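Local coordinates for short-chain dehydrogenase/reductase SDR (Paraburkholderia phymatum, PDB 5VA8), which binds NADP and is probably an NADP(H)-dependent oxidoreductase of the short-chain dehydrogenase/reductase family, at residues 134-139 with 182-187. Numbering follows the deposited sequence.
Sequences GMISRG and NGVTIN
At the N-terminal end of the parallel strands of the Rossmann fold, helix 110-138 runs out beside the start of strand 184-191, and I136 and G139 meet N182, G183 and V184. I136 and N182 pack side chain to side chain. The I136 chi1 of -73° sets CG1 beside the backbone N and CG2 beside the carbonyl carbon, and both branches reach N182: CG2 approaches N182 CG at 3.7 Å, while CD1, at the end of the other branch, lies 3.9 Å from N182 ND2. Both polar ends of the amide are bonded. ND2 bonds to the V179 carbonyl at the end of helix 159-179, and a water that donates to I136 O at 2.9 Å also donates to N182 OD1 at 3.0 Å, tying the helix end to the turn. Deeper in, V184 CG2 fits under the helix backbone, 3.8 Å from M135 CB, with M135 C and I136 N just beyond. Beyond CG the M135 chain is extended and leads away from strand 184-191; M135 also packs on V143 of strand 141-146, while V184 also touches V179.

The helix closes in a Schellman motif at G139, whose positive phi (69°) turns the chain toward the strands. There the two backbones come close: G139 CA makes a CH···O contact with N182 O at 3.3 Å, and G139 O lies 3.6 Å from G183 CA. G183, like G139, has positive phi (77°), which glycine accommodates readily. G183 and T185 then take up backbone bonds with G141, part of the parallel pairing of strands 184-191 and 141-146. Outside, I136 packs on R106 of a second subunit. A helix ending beside the start of a parallel strand is typical of the alpha/beta/alpha Rossmann fold of short-chain dehydrogenases.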
ATOM      1  N   GLY A 134      26.043  -3.658 -18.328  1.00 14.71           N
ATOM      2  CA  GLY A 134      27.353  -3.539 -17.711  1.00 15.17           C
ATOM      3  C   GLY A 134      27.318  -3.787 -16.219  1.00 19.08           C
ATOM      4  O   GLY A 134      28.214  -4.430 -15.667  1.00 17.99           O
ATOM      5  N   MET A 135      26.287  -3.281 -15.538  1.00 15.37           N
ATOM      6  CA  MET A 135      26.173  -3.547 -14.106  1.00 12.88           C
ATOM      7  C   MET A 135      26.065  -5.043 -13.844  1.00 13.71           C
ATOM      8  O   MET A 135      26.720  -5.577 -12.943  1.00 16.82           O
ATOM      9  CB  MET A 135      24.958  -2.820 -13.527  1.00 12.70           C
ATOM     10  CG  MET A 135      25.080  -1.300 -13.549  1.00 14.47           C
ATOM     11  SD  MET A 135      23.601  -0.559 -12.823  1.00 13.64           S
ATOM     12  CE  MET A 135      23.990   1.191 -13.016  1.00 12.89           C
ATOM     13  N   ILE A 136      25.215  -5.725 -14.612  1.00 14.72           N
ATOM     14  CA  ILE A 136      25.057  -7.168 -14.447  1.00 15.95           C
ATOM     15  C   ILE A 136      26.387  -7.876 -14.681  1.00 17.34           C
ATOM     16  O   ILE A 136      26.777  -8.771 -13.920  1.00 17.96           O
ATOM     17  CB  ILE A 136      23.953  -7.678 -15.391  1.00 16.07           C
ATOM     18  CG1 ILE A 136      22.579  -7.247 -14.873  1.00 16.35           C
ATOM     19  CG2 ILE A 136      24.044  -9.196 -15.591  1.00 16.49           C
ATOM     20  CD1 ILE A 136      21.450  -7.565 -15.830  1.00 19.68           C
ATOM     21  N   SER A 137      27.123  -7.449 -15.707  1.00 17.42           N
ATOM     22  CA  SER A 137      28.380  -8.104 -16.050  1.00 16.76           C
ATOM     23  C   SER A 137      29.416  -7.970 -14.938  1.00 18.58           C
ATOM     24  O   SER A 137      30.307  -8.823 -14.815  1.00 23.57           O
ATOM     25  CB  SER A 137      28.919  -7.527 -17.362  1.00 20.79           C
ATOM     26  OG  SER A 137      29.602  -6.297 -17.164  1.00 26.28           O
ATOM     27  N   ARG A 138      29.326  -6.920 -14.125  1.00 17.87           N
ATOM     28  CA  ARG A 138      30.250  -6.710 -13.022  1.00 16.56           C
ATOM     29  C   ARG A 138      29.716  -7.227 -11.695  1.00 18.39           C
ATOM     30  O   ARG A 138      30.441  -7.198 -10.697  1.00 20.44           O
ATOM     31  CB  ARG A 138      30.606  -5.223 -12.911  1.00 18.87           C
ATOM     32  CG  ARG A 138      31.478  -4.755 -14.078  1.00 16.87           C
ATOM     33  CD  ARG A 138      31.817  -3.272 -13.990  1.00 20.41           C
ATOM     34  NE  ARG A 138      30.634  -2.428 -14.136  1.00 17.79           N
ATOM     35  CZ  ARG A 138      30.175  -1.960 -15.298  1.00 16.80           C
ATOM     36  NH1 ARG A 138      30.797  -2.248 -16.438  1.00 18.42           N
ATOM     37  NH2 ARG A 138      29.084  -1.199 -15.311  1.00 19.42           N
ATOM     38  N   GLY A 139      28.476  -7.709 -11.662  1.00 16.15           N
ATOM     39  CA  GLY A 139      27.912  -8.215 -10.427  1.00 16.82           C
ATOM     40  C   GLY A 139      27.646  -7.164  -9.379  1.00 16.04           C
ATOM     41  O   GLY A 139      27.523  -7.498  -8.201  1.00 16.81           O
ATOM     42  N   ASN A 182      21.772 -10.478  -9.892  1.00 15.64           N
ATOM     43  CA  ASN A 182      23.081 -10.085 -10.402  1.00 19.45           C
ATOM     44  C   ASN A 182      23.743  -8.994  -9.567  1.00 17.82           C
ATOM     45  O   ASN A 182      24.650  -8.317 -10.057  1.00 17.65           O
ATOM     46  CB  ASN A 182      22.949  -9.619 -11.848  1.00 21.10           C
ATOM     47  CG  ASN A 182      22.206 -10.615 -12.697  1.00 27.98           C
ATOM     48  OD1 ASN A 182      22.740 -11.676 -13.018  1.00 27.41           O
ATOM     49  ND2 ASN A 182      20.965 -10.290 -13.063  1.00 25.11           N
ATOM     50  N   GLY A 183      23.318  -8.808  -8.326  1.00 14.79           N
ATOM     51  CA  GLY A 183      23.992  -7.840  -7.482  1.00 15.17           C
ATOM     52  C   GLY A 183      23.636  -6.404  -7.783  1.00 12.94           C
ATOM     53  O   GLY A 183      24.351  -5.495  -7.341  1.00 14.42           O
ATOM     54  N   VAL A 184      22.557  -6.180  -8.524  1.00 13.68           N
ATOM     55  CA  VAL A 184      22.073  -4.849  -8.874  1.00 11.22           C
ATOM     56  C   VAL A 184      20.825  -4.574  -8.052  1.00 11.61           C
ATOM     57  O   VAL A 184      19.956  -5.448  -7.917  1.00 12.83           O
ATOM     58  CB  VAL A 184      21.762  -4.754 -10.378  1.00 13.49           C
ATOM     59  CG1 VAL A 184      21.224  -3.373 -10.744  1.00 11.28           C
ATOM     60  CG2 VAL A 184      23.006  -5.090 -11.182  1.00 14.56           C
ATOM     61  N   THR A 185      20.730  -3.370  -7.494  1.00 10.76           N
ATOM     62  CA  THR A 185      19.495  -2.938  -6.855  1.00  9.62           C
ATOM     63  C   THR A 185      18.961  -1.714  -7.579  1.00 11.38           C
ATOM     64  O   THR A 185      19.720  -0.938  -8.168  1.00 11.58           O
ATOM     65  CB  THR A 185      19.678  -2.596  -5.377  1.00 10.55           C
ATOM     66  OG1 THR A 185      20.482  -1.414  -5.265  1.00 13.03           O
ATOM     67  CG2 THR A 185      20.341  -3.758  -4.630  1.00 12.39           C
ATOM     68  N   ILE A 186      17.639  -1.578  -7.566  1.00 10.93           N
ATOM     69  CA  ILE A 186      16.958  -0.458  -8.207  1.00 10.23           C
ATOM     70  C   ILE A 186      15.886   0.003  -7.235  1.00 11.24           C
ATOM     71  O   ILE A 186      14.983  -0.771  -6.897  1.00 12.16           O
ATOM     72  CB  ILE A 186      16.324  -0.836  -9.555  1.00 10.93           C
ATOM     73  CG1 ILE A 186      17.374  -1.423 -10.501  1.00 11.88           C
ATOM     74  CG2 ILE A 186      15.648   0.401 -10.176  1.00 12.11           C
ATOM     75  CD1 ILE A 186      16.810  -1.872 -11.860  1.00 12.31           C
ATOM     76  N   ASN A 187      16.005   1.237  -6.755  1.00 10.43           N
ATOM     77  CA  ASN A 187      15.105   1.766  -5.745  1.00 10.67           C
ATOM     78  C   ASN A 187      14.697   3.171  -6.142  1.00 12.55           C
ATOM     79  O   ASN A 187      15.349   3.820  -6.960  1.00 11.74           O
ATOM     80  CB  ASN A 187      15.759   1.793  -4.356  1.00 13.02           C
ATOM     81  CG  ASN A 187      16.051   0.404  -3.839  1.00 12.73           C
ATOM     82  OD1 ASN A 187      15.131  -0.340  -3.492  1.00 11.23           O
ATOM     83  ND2 ASN A 187      17.333   0.047  -3.769  1.00 12.40           N
TER
HETATM   84  O   HOH W   1      25.659 -11.199 -12.800  1.00 36.93           O